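Local coordinates for O-methyltransferase (Bacillus halodurans, PDB 2GPY) that probably transfers a methyl group from S-adenosylmethionine to a hydroxyl of an acceptor, at the interface of chains A and B. Sequence-based numbering; all coordinates share one arbitrary frame. Chains: chain A/B, O-methyltransferase.

Four patches of one two-fold interface join a helix, a strand and an N-terminal segment. Contact 1 sets helix 40-53 of chain B on strands 197-202 and 208-213 of chain A; contact 2, about 17 Å away (all distances run between centres of C-alpha atoms), applies the same helix of chain A to strand 197-202 of chain B. Contacts 2 and 3, about 8 Å apart, share A:Leu12, A:Gln15 and B:Ile201; contacts 1 and 4, about 10 Å apart, share A:Arg200 and B:Ser45. A:Gln15 is bent at chi2 whereas B:Gln15 is extended, so the two-fold related patches differ in detail while probably building one dimer interface.

Contact 1: the interface of chains A and B. Residues chain A 49, 198-200, 202, 210, 212; chain B 45, 48-49, 52.
B:His48 leaves helix 40-53 of chain B and packs against strands 197-202 and 208-213 of chain A, where it loses more surface than any neighbour in the patch. Its CG stands anti to the backbone N (chi1 -158°), which carries the imidazole away from its own helix and into the partner. There B:His48 NE2 gives a hydrogen bond of 2.8 Å to the backbone O of A:Ile210. This carbonyl lies close to the ring plane, but the nitrogen sits above the carbonyl plane. Both ring faces are filled: A:Arg200 CB lies over the centre of one, 3.5 Å from the B:His48 ring centroid, and A:Ile212 CD1 caps the other nearer its rim. Clamped in this way, the imidazole has little room to turn. A:Asp198 OD1 is 4.1 Å from B:His48 ND1, not in contact, though its charge could favour a protonated ring.

A:Phe202 comes next in buried surface. A:Phe202 CE1 touches B:His48 CD2 at 3.7 Å, while CE2 and CZ rest on B:Leu49 CD2 and B:Ser45 CB. The selenomethionine B:Met52, bent at its last torsion, brings its methyl CE to A:Ile210 CD1 and CG2. Near the two-fold axis A:Leu49 and B:Leu49 meet at a right angle, their CD2 methyls a tight 3.4 Å apart. The patch thus combines an anchored histidine with apolar packing, and probably helps hold the two chains together as a dimer.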
loop_
_atom_site.group_PDB
_atom_site.type_symbol
_atom_site.label_atom_id
_atom_site.label_comp_id
_atom_site.label_asym_id
_atom_site.label_seq_id
_atom_site.Cartn_x
_atom_site.Cartn_y
_atom_site.Cartn_z
ATOM N N LEU A 49 -3.723 -2.048 1.228
ATOM C CA LEU A 49 -2.401 -2.383 0.674
ATOM C C LEU A 49 -2.572 -3.167 -0.632
ATOM O O LEU A 49 -1.858 -2.941 -1.620
ATOM C CB LEU A 49 -1.609 -3.230 1.669
ATOM C CG LEU A 49 -1.142 -2.619 2.991
ATOM C CD1 LEU A 49 -0.580 -3.758 3.879
ATOM C CD2 LEU A 49 -0.095 -1.552 2.775
ATOM N N ASP A 198 12.712 -8.290 -0.707
ATOM C CA ASP A 198 12.915 -7.024 -0.032
ATOM C C ASP A 198 11.785 -6.970 0.999
ATOM O O ASP A 198 10.627 -6.832 0.629
ATOM C CB ASP A 198 12.772 -5.913 -1.074
ATOM C CG ASP A 198 13.276 -4.600 -0.605
ATOM O OD1 ASP A 198 13.292 -4.354 0.621
ATOM O OD2 ASP A 198 13.656 -3.799 -1.479
ATOM N N THR A 199 12.105 -7.138 2.282
ATOM C CA THR A 199 11.052 -7.333 3.285
ATOM C C THR A 199 10.990 -6.232 4.354
ATOM O O THR A 199 12.029 -5.793 4.882
ATOM C CB THR A 199 11.172 -8.742 3.925
ATOM O OG1 THR A 199 11.006 -9.734 2.894
ATOM C CG2 THR A 199 10.080 -8.976 4.966
ATOM N N ARG A 200 9.770 -5.793 4.659
ATOM C CA ARG A 200 9.529 -4.877 5.773
ATOM C C ARG A 200 8.278 -5.296 6.534
ATOM O O ARG A 200 7.294 -5.737 5.939
ATOM C CB ARG A 200 9.406 -3.434 5.285
ATOM C CG ARG A 200 9.392 -2.419 6.398
ATOM C CD ARG A 200 9.686 -1.001 5.897
ATOM N NE ARG A 200 9.722 -0.046 6.998
ATOM C CZ ARG A 200 10.784 0.177 7.772
ATOM N NH1 ARG A 200 11.922 -0.481 7.565
ATOM N NH2 ARG A 200 10.709 1.065 8.757
ATOM N N PHE A 202 5.061 -4.311 8.751
ATOM C CA PHE A 202 4.129 -3.224 8.957
ATOM C C PHE A 202 3.212 -3.451 10.149
ATOM O O PHE A 202 2.846 -4.589 10.438
ATOM C CB PHE A 202 3.333 -3.005 7.680
ATOM C CG PHE A 202 4.031 -2.126 6.706
ATOM C CD1 PHE A 202 5.101 -2.617 5.951
ATOM C CD2 PHE A 202 3.666 -0.801 6.571
ATOM C CE1 PHE A 202 5.769 -1.780 5.037
ATOM C CE2 PHE A 202 4.328 0.038 5.668
ATOM C CZ PHE A 202 5.381 -0.466 4.907
ATOM N N ILE A 210 5.756 -7.558 4.662
ATOM C CA ILE A 210 5.488 -7.338 3.262
ATOM C C ILE A 210 6.777 -7.608 2.509
ATOM O O ILE A 210 7.723 -6.841 2.619
ATOM C CB ILE A 210 5.023 -5.890 2.987
ATOM C CG1 ILE A 210 3.731 -5.611 3.768
ATOM C CG2 ILE A 210 4.819 -5.703 1.502
ATOM C CD1 ILE A 210 3.253 -4.156 3.689
ATOM N N ILE A 212 8.670 -8.072 -1.048
ATOM C CA ILE A 212 8.578 -7.762 -2.469
ATOM C C ILE A 212 9.626 -8.597 -3.194
ATOM O O ILE A 212 10.825 -8.563 -2.867
ATOM C CB ILE A 212 8.786 -6.250 -2.754
ATOM C CG1 ILE A 212 7.852 -5.416 -1.852
ATOM C CG2 ILE A 212 8.536 -5.952 -4.248
ATOM C CD1 ILE A 212 8.117 -3.929 -1.864
ATOM N N SER B 45 8.933 3.327 5.499
ATOM C CA SER B 45 7.624 2.728 5.198
ATOM C C SER B 45 7.062 3.204 3.890
ATOM O O SER B 45 6.569 2.383 3.093
ATOM C CB SER B 45 6.635 2.982 6.336
ATOM O OG SER B 45 6.980 2.136 7.402
ATOM N N HIS B 48 8.865 1.609 0.950
ATOM C CA HIS B 48 8.454 0.200 0.777
ATOM C C HIS B 48 7.071 0.085 0.106
ATOM O O HIS B 48 6.839 -0.783 -0.771
ATOM C CB HIS B 48 8.471 -0.525 2.110
ATOM C CG HIS B 48 8.595 -2.016 1.974
ATOM N ND1 HIS B 48 9.754 -2.614 1.548
ATOM C CD2 HIS B 48 7.703 -3.015 2.168
ATOM C CE1 HIS B 48 9.581 -3.926 1.496
ATOM N NE2 HIS B 48 8.349 -4.195 1.878
ATOM N N LEU B 49 6.140 0.931 0.527
ATOM C CA LEU B 49 4.802 0.947 -0.076
ATOM C C LEU B 49 4.887 1.361 -1.552
ATOM O O LEU B 49 4.196 0.803 -2.413
ATOM C CB LEU B 49 3.886 1.891 0.688
ATOM C CG LEU B 49 3.550 1.508 2.146
ATOM C CD1 LEU B 49 2.875 2.706 2.803
ATOM C CD2 LEU B 49 2.702 0.268 2.256
HETATM N N MSE B 52 6.059 -1.490 -3.621
HETATM C CA MSE B 52 4.972 -2.425 -3.744
HETATM C C MSE B 52 4.036 -2.010 -4.880
HETATM O O MSE B 52 3.541 -2.866 -5.627
HETATM C CB MSE B 52 4.211 -2.448 -2.412
HETATM C CG MSE B 52 3.349 -3.554 -2.252
HETATM SE SE MSE B 52 2.349 -3.398 -0.582
HETATM C CE MSE B 52 3.337 -2.403 0.352
#

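Contact 2: the interface of chains A and B. Residues chain A 12, 15-16, 41, 44-45, 48; chain B 200-202.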
loop_
_atom_site.group_PDB
_atom_site.type_symbol
_atom_site.label_atom_id
_atom_site.label_comp_id
_atom_site.label_asym_id
_atom_site.label_seq_id
_atom_site.Cartn_x
_atom_site.Cartn_y
_atom_site.Cartn_z
ATOM N N LEU A 12 -8.952 5.775 14.161
ATOM C CA LEU A 12 -8.787 4.944 12.967
ATOM C C LEU A 12 -9.944 3.950 12.797
ATOM O O LEU A 12 -10.367 3.670 11.683
ATOM C CB LEU A 12 -7.438 4.248 12.998
ATOM C CG LEU A 12 -6.180 5.135 12.977
ATOM C CD1 LEU A 12 -4.949 4.231 12.997
ATOM C CD2 LEU A 12 -6.128 6.037 11.756
ATOM N N GLN A 15 -13.299 4.963 11.013
ATOM C CA GLN A 15 -13.226 5.082 9.560
ATOM C C GLN A 15 -13.675 3.826 8.822
ATOM O O GLN A 15 -13.765 3.843 7.590
ATOM C CB GLN A 15 -11.806 5.484 9.126
ATOM C CG GLN A 15 -11.166 6.634 9.946
ATOM C CD GLN A 15 -12.044 7.896 10.089
ATOM O OE1 GLN A 15 -12.935 8.165 9.273
ATOM N NE2 GLN A 15 -11.780 8.677 11.140
ATOM N N ILE A 16 -13.955 2.758 9.575
ATOM C CA ILE A 16 -14.360 1.462 9.008
ATOM C C ILE A 16 -15.849 1.408 8.658
ATOM O O ILE A 16 -16.693 1.439 9.541
ATOM C CB ILE A 16 -14.039 0.315 9.979
ATOM C CG1 ILE A 16 -12.590 0.409 10.451
ATOM C CG2 ILE A 16 -14.348 -1.061 9.331
ATOM C CD1 ILE A 16 -12.294 -0.489 11.629
ATOM N N LEU A 41 -9.881 -3.537 11.806
ATOM C CA LEU A 41 -8.920 -2.501 11.390
ATOM C C LEU A 41 -7.791 -3.099 10.571
ATOM O O LEU A 41 -7.410 -2.564 9.512
ATOM C CB LEU A 41 -8.360 -1.726 12.590
ATOM C CG LEU A 41 -7.406 -0.565 12.246
ATOM C CD1 LEU A 41 -8.056 0.413 11.246
ATOM C CD2 LEU A 41 -6.933 0.170 13.509
ATOM N N GLU A 44 -9.106 -3.858 7.088
ATOM C CA GLU A 44 -9.214 -2.662 6.222
ATOM C C GLU A 44 -7.824 -2.254 5.722
ATOM O O GLU A 44 -7.675 -1.911 4.550
ATOM C CB GLU A 44 -9.867 -1.461 6.929
ATOM C CG GLU A 44 -11.321 -1.596 7.252
ATOM C CD GLU A 44 -12.229 -1.858 6.064
ATOM O OE1 GLU A 44 -11.976 -1.368 4.941
ATOM O OE2 GLU A 44 -13.218 -2.562 6.281
ATOM N N SER A 45 -6.816 -2.277 6.599
ATOM C CA SER A 45 -5.423 -1.938 6.207
ATOM C C SER A 45 -4.878 -2.885 5.118
ATOM O O SER A 45 -4.361 -2.436 4.097
ATOM C CB SER A 45 -4.480 -1.888 7.423
ATOM O OG SER A 45 -4.998 -1.002 8.400
ATOM N N HIS A 48 -6.495 -2.286 1.809
ATOM C CA HIS A 48 -5.950 -1.065 1.197
ATOM C C HIS A 48 -4.600 -1.297 0.560
ATOM O O HIS A 48 -4.361 -0.813 -0.526
ATOM C CB HIS A 48 -5.810 0.068 2.205
ATOM C CG HIS A 48 -5.983 1.433 1.593
ATOM N ND1 HIS A 48 -7.139 1.800 0.941
ATOM C CD2 HIS A 48 -5.163 2.507 1.539
ATOM C CE1 HIS A 48 -7.045 3.065 0.548
ATOM N NE2 HIS A 48 -5.851 3.517 0.894
ATOM N N ARG B 200 -7.313 5.858 3.169
ATOM C CA ARG B 200 -7.074 5.344 4.517
ATOM C C ARG B 200 -5.846 6.021 5.090
ATOM O O ARG B 200 -4.963 6.467 4.339
ATOM C CB ARG B 200 -6.884 3.825 4.519
ATOM C CG ARG B 200 -8.034 3.079 3.855
ATOM C CD ARG B 200 -8.393 1.815 4.588
ATOM N NE ARG B 200 -9.315 2.087 5.683
ATOM C CZ ARG B 200 -9.025 1.942 6.968
ATOM N NH1 ARG B 200 -7.828 1.512 7.342
ATOM N NH2 ARG B 200 -9.945 2.225 7.880
ATOM N N ILE B 201 -5.798 6.112 6.420
ATOM C CA ILE B 201 -4.640 6.708 7.106
ATOM C C ILE B 201 -3.849 5.609 7.767
ATOM O O ILE B 201 -4.419 4.843 8.545
ATOM C CB ILE B 201 -5.059 7.729 8.197
ATOM C CG1 ILE B 201 -5.798 8.933 7.547
ATOM C CG2 ILE B 201 -3.783 8.205 8.965
ATOM C CD1 ILE B 201 -6.488 9.808 8.516
ATOM N N PHE B 202 -2.553 5.520 7.447
ATOM C CA PHE B 202 -1.678 4.486 8.020
ATOM C C PHE B 202 -0.863 5.068 9.171
ATOM O O PHE B 202 -0.257 6.118 9.009
ATOM C CB PHE B 202 -0.722 3.922 6.957
ATOM C CG PHE B 202 -1.348 2.889 6.037
ATOM C CD1 PHE B 202 -2.670 2.469 6.210
ATOM C CD2 PHE B 202 -0.594 2.304 5.026
ATOM C CE1 PHE B 202 -3.245 1.518 5.361
ATOM C CE2 PHE B 202 -1.155 1.347 4.174
ATOM C CZ PHE B 202 -2.488 0.952 4.349
#
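B:Arg200 runs across A:His48 and A:Glu44 on helix 40-53 of chain A, an example of an arginine used for its carbon chain and its flat face. The first kind of interaction is CH-pi: CG of B:Arg200 stands 3.3 Å above the centre of the A:His48 imidazole. CG is anti to the carbonyl carbon (chi1 -54°), and bends at the next two torsions swing the rest of the chain past the ring toward A:Glu44. The guanidinium ends 78° from the imidazole plane, nearly upright to it.

Van der Waals packing is the second kind. A:Glu44 CB sits over the centre of one guanidinium face, 3.5 Å from B:Arg200 CZ. Farther along, A:Gln15 CB and A:Ile16 CG1 border NH2. B:Phe202 CZ leans on A:His48 CB at 4.1 Å, and A:Leu12 CD2 crosses B:Ile201 at a right angle.

Electrostatics is indirect. The carboxylate OE1 of A:Glu44 is 4.4 Å from B:Arg200 NE, too far for a salt bridge, although the opposite charges probably attract.

Polar atoms of the two sides do not come within bonding reach; the hydrogen bond here, A:Ser45 OG to A:Leu41 O, stays inside chain A. Together these contacts lay strand against helix and probably support dimer assembly.

Contact 3: the interface of chains A and B. Residues chain A 11-12, 15; chain B 162, 188-189, 192, 201.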
loop_
_atom_site.group_PDB
_atom_site.type_symbol
_atom_site.label_atom_id
_atom_site.label_comp_id
_atom_site.label_asym_id
_atom_site.label_seq_id
_atom_site.Cartn_x
_atom_site.Cartn_y
_atom_site.Cartn_z
ATOM N N TYR A 11 -9.854 6.755 16.720
ATOM C CA TYR A 11 -9.888 7.562 15.503
ATOM C C TYR A 11 -9.898 6.700 14.235
ATOM O O TYR A 11 -10.728 6.889 13.345
ATOM C CB TYR A 11 -8.675 8.495 15.475
ATOM C CG TYR A 11 -8.595 9.310 14.209
ATOM C CD1 TYR A 11 -9.574 10.256 13.911
ATOM C CD2 TYR A 11 -7.544 9.133 13.305
ATOM C CE1 TYR A 11 -9.514 11.009 12.736
ATOM C CE2 TYR A 11 -7.470 9.883 12.126
ATOM C CZ TYR A 11 -8.456 10.814 11.852
ATOM O OH TYR A 11 -8.398 11.556 10.699
ATOM N N LEU A 12 -8.952 5.775 14.161
ATOM C CA LEU A 12 -8.787 4.944 12.967
ATOM C C LEU A 12 -9.944 3.950 12.797
ATOM O O LEU A 12 -10.367 3.670 11.683
ATOM C CB LEU A 12 -7.438 4.248 12.998
ATOM C CG LEU A 12 -6.180 5.135 12.977
ATOM C CD1 LEU A 12 -4.949 4.231 12.997
ATOM C CD2 LEU A 12 -6.128 6.037 11.756
ATOM N N GLN A 15 -13.299 4.963 11.013
ATOM C CA GLN A 15 -13.226 5.082 9.560
ATOM C C GLN A 15 -13.675 3.826 8.822
ATOM O O GLN A 15 -13.765 3.843 7.590
ATOM C CB GLN A 15 -11.806 5.484 9.126
ATOM C CG GLN A 15 -11.166 6.634 9.946
ATOM C CD GLN A 15 -12.044 7.896 10.089
ATOM O OE1 GLN A 15 -12.935 8.165 9.273
ATOM N NE2 GLN A 15 -11.780 8.677 11.140
ATOM N N LEU B 162 -1.326 12.705 10.893
ATOM C CA LEU B 162 -1.670 12.462 12.297
ATOM C C LEU B 162 -0.942 13.384 13.283
ATOM O O LEU B 162 -1.540 13.802 14.279
ATOM C CB LEU B 162 -1.472 10.995 12.700
ATOM C CG LEU B 162 -2.350 9.956 11.995
ATOM C CD1 LEU B 162 -1.863 8.546 12.346
ATOM C CD2 LEU B 162 -3.853 10.119 12.308
ATOM N N ASN B 188 -8.966 15.926 9.155
ATOM C CA ASN B 188 -8.900 15.081 7.963
ATOM C C ASN B 188 -10.248 14.747 7.330
ATOM O O ASN B 188 -10.300 14.068 6.301
ATOM C CB ASN B 188 -8.139 13.793 8.275
ATOM C CG ASN B 188 -6.672 14.037 8.522
ATOM O OD1 ASN B 188 -6.097 14.993 7.999
ATOM N ND2 ASN B 188 -6.052 13.177 9.321
ATOM N N GLN B 189 -11.346 15.228 7.911
ATOM C CA GLN B 189 -12.647 14.831 7.376
ATOM C C GLN B 189 -12.791 15.088 5.873
ATOM O O GLN B 189 -13.299 14.214 5.168
ATOM C CB GLN B 189 -13.831 15.384 8.179
ATOM C CG GLN B 189 -14.287 14.433 9.312
ATOM C CD GLN B 189 -14.288 12.939 8.909
ATOM O OE1 GLN B 189 -13.467 12.157 9.391
ATOM N NE2 GLN B 189 -15.203 12.558 8.021
ATOM N N LEU B 192 -11.058 12.434 3.940
ATOM C CA LEU B 192 -11.621 11.096 4.105
ATOM C C LEU B 192 -12.950 10.874 3.367
ATOM O O LEU B 192 -13.295 9.719 3.064
ATOM C CB LEU B 192 -11.729 10.751 5.591
ATOM C CG LEU B 192 -10.350 10.693 6.266
ATOM C CD1 LEU B 192 -10.440 10.707 7.792
ATOM C CD2 LEU B 192 -9.533 9.514 5.767
ATOM N N ILE B 201 -5.798 6.112 6.420
ATOM C CA ILE B 201 -4.640 6.708 7.106
ATOM C C ILE B 201 -3.849 5.609 7.767
ATOM O O ILE B 201 -4.419 4.843 8.545
ATOM C CB ILE B 201 -5.059 7.729 8.197
ATOM C CG1 ILE B 201 -5.798 8.933 7.547
ATOM C CG2 ILE B 201 -3.783 8.205 8.965
ATOM C CD1 ILE B 201 -6.488 9.808 8.516
#
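With CG anti to the backbone N (chi1 177°), A:Tyr11 projects from helix 6-13 toward chain B, where B:Asn188 turns its amide to the phenol. ND2 of B:Asn188 donates to A:Tyr11 OH over 3.2 Å, a long bond of 151° at the hydrogen. The phenol oxygen lies near the plane of the amide, while ring and amide planes are 49° apart.

The flank of the ring is lined with aliphatic groups of chain B. CE2 of A:Tyr11 touches B:Leu162 CD2 at 3.6 Å. B:Ile201 crosses the tyrosine at a right angle, its CD1 3.4 Å from A:Tyr11 OH and also against CE2. B:Leu192 CD1 approaches the phenol end, 3.7 Å from A:Tyr11 OH, and also meets the amide of A:Gln15.

That amide both faces the partner and braces the tyrosine. A:Gln15 is bent at chi2, which places its NE2 3.6 Å above one face of the A:Tyr11 ring, toward its rim. From there A:Gln15 NE2 donates to A:Tyr11 O at 3.0 Å, with the acceptor tilted from the amide plane. The bond ties the loop just beyond helix 6-13 back to A:Tyr11. The site thus sets a tyrosine of the N-terminal helix, polar at its tip and apolar along its flank, into the partner, and probably steadies the dimer.

Contact 4: the interface of chains A and B. Residues chain A 162, 200-201, 203, 207; chain B 8, 11-12, 15, 45.
A:Ile201, extended within strand 197-202 (phi -92°, psi 133°), turns both its N and its O to the side-chain amide of B:Gln15, so that a glutamine stands in for a neighbouring strand. B:Gln15 has CG anti to its backbone N and is stretched out beyond, which brings the amide alongside the strand. B:Gln15 OE1 accepts from A:Ile201 N at 3.0 Å, almost straight and on a lone pair of the amide oxygen. In return B:Gln15 NE2 donates to A:Ile201 O at 3.2 Å, again on a lone pair, the carbonyl lying in the amide plane. The paired bonds fix the rotation of the amide.

A:Arg200 grips the other end of the same residue. Extended from CG to NE, it points its guanidinium end-on at B:Gln15 O, which accepts from A:Arg200 NH1 at 2.9 Å and NH2 at 3.0 Å. The oxygen lies in the guanidinium plane; NH2 is in the carbonyl plane, whereas NH1 stands above it. The A:Arg200 guanidinium also stacks on the side-chain amide of B:Gln15, the planes 20° apart and NE2 over its centre.

Apolar groups continue the patch, which probably helps to hold the chains together as a dimer. A:Ile201 CD1 meets B:Tyr11 CE1, and B:Leu12 spreads CD2 to A:Ile201 CG2 and CD1 to A:Pro203 CB. At the far end, the methyl CD1 of A:Leu162 meets CD1 of B:Leu8 at 3.5 Å.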
loop_
_atom_site.group_PDB
_atom_site.type_symbol
_atom_site.label_atom_id
_atom_site.label_comp_id
_atom_site.label_asym_id
_atom_site.label_seq_id
_atom_site.Cartn_x
_atom_site.Cartn_y
_atom_site.Cartn_z
ATOM N N LEU A 162 6.402 -12.427 13.500
ATOM C CA LEU A 162 7.277 -12.227 14.652
ATOM C C LEU A 162 6.662 -12.719 15.976
ATOM O O LEU A 162 7.290 -12.607 17.037
ATOM C CB LEU A 162 7.697 -10.745 14.731
ATOM C CG LEU A 162 6.664 -9.622 14.957
ATOM C CD1 LEU A 162 7.353 -8.254 14.864
ATOM C CD2 LEU A 162 5.482 -9.683 13.995
ATOM N N ARG A 200 9.770 -5.793 4.659
ATOM C CA ARG A 200 9.529 -4.877 5.773
ATOM C C ARG A 200 8.278 -5.296 6.534
ATOM O O ARG A 200 7.294 -5.737 5.939
ATOM C CB ARG A 200 9.406 -3.434 5.285
ATOM C CG ARG A 200 9.392 -2.419 6.398
ATOM C CD ARG A 200 9.686 -1.001 5.897
ATOM N NE ARG A 200 9.722 -0.046 6.998
ATOM C CZ ARG A 200 10.784 0.177 7.772
ATOM N NH1 ARG A 200 11.922 -0.481 7.565
ATOM N NH2 ARG A 200 10.709 1.065 8.757
ATOM N N ILE A 201 8.334 -5.147 7.853
ATOM C CA ILE A 201 7.192 -5.434 8.698
ATOM C C ILE A 201 6.376 -4.166 8.911
ATOM O O ILE A 201 6.928 -3.088 9.214
ATOM C CB ILE A 201 7.615 -6.066 10.035
ATOM C CG1 ILE A 201 8.259 -7.442 9.785
ATOM C CG2 ILE A 201 6.408 -6.200 10.983
ATOM C CD1 ILE A 201 8.554 -8.169 11.074
ATOM N N PRO A 203 2.869 -2.372 10.873
ATOM C CA PRO A 203 2.016 -2.550 12.045
ATOM C C PRO A 203 0.543 -2.754 11.690
ATOM O O PRO A 203 -0.280 -1.864 11.901
ATOM C CB PRO A 203 2.232 -1.267 12.860
ATOM C CG PRO A 203 3.147 -0.390 12.039
ATOM C CD PRO A 203 3.240 -0.961 10.669
ATOM N N GLY A 207 1.588 -7.584 13.346
ATOM C CA GLY A 207 2.759 -7.370 12.516
ATOM C C GLY A 207 2.649 -8.248 11.285
ATOM O O GLY A 207 2.517 -9.479 11.400
ATOM N N LEU B 8 7.040 -5.614 20.200
ATOM C CA LEU B 8 6.605 -5.392 18.783
ATOM C C LEU B 8 6.842 -3.949 18.331
ATOM O O LEU B 8 7.567 -3.709 17.365
ATOM C CB LEU B 8 5.126 -5.784 18.586
ATOM C CG LEU B 8 4.378 -5.354 17.306
ATOM C CD1 LEU B 8 5.056 -5.851 16.026
ATOM C CD2 LEU B 8 2.908 -5.792 17.344
ATOM N N TYR B 11 10.366 -3.143 18.425
ATOM C CA TYR B 11 11.054 -3.750 17.280
ATOM C C TYR B 11 10.896 -2.887 16.027
ATOM O O TYR B 11 11.863 -2.666 15.290
ATOM C CB TYR B 11 10.537 -5.179 17.013
ATOM C CG TYR B 11 11.036 -5.766 15.702
ATOM C CD1 TYR B 11 10.339 -5.552 14.504
ATOM C CD2 TYR B 11 12.218 -6.511 15.653
ATOM C CE1 TYR B 11 10.804 -6.070 13.298
ATOM C CE2 TYR B 11 12.690 -7.036 14.448
ATOM C CZ TYR B 11 11.978 -6.815 13.281
ATOM O OH TYR B 11 12.442 -7.335 12.093
ATOM N N LEU B 12 9.669 -2.422 15.793
ATOM C CA LEU B 12 9.356 -1.532 14.671
ATOM C C LEU B 12 10.107 -0.198 14.772
ATOM O O LEU B 12 10.499 0.363 13.749
ATOM C CB LEU B 12 7.839 -1.292 14.563
ATOM C CG LEU B 12 6.957 -2.526 14.312
ATOM C CD1 LEU B 12 5.503 -2.284 14.726
ATOM C CD2 LEU B 12 7.047 -3.013 12.863
ATOM N N GLN B 15 13.589 -0.509 13.082
ATOM C CA GLN B 15 13.649 -1.091 11.738
ATOM C C GLN B 15 14.195 -0.112 10.680
ATOM O O GLN B 15 13.439 0.408 9.849
ATOM C CB GLN B 15 12.270 -1.636 11.327
ATOM C CG GLN B 15 12.326 -2.673 10.201
ATOM C CD GLN B 15 10.953 -3.157 9.732
ATOM O OE1 GLN B 15 10.856 -4.175 9.051
ATOM N NE2 GLN B 15 9.898 -2.423 10.078
ATOM N N SER B 45 8.933 3.327 5.499
ATOM C CA SER B 45 7.624 2.728 5.198
ATOM C C SER B 45 7.062 3.204 3.890
ATOM O O SER B 45 6.569 2.383 3.093
ATOM C CB SER B 45 6.635 2.982 6.336
ATOM O OG SER B 45 6.980 2.136 7.402
#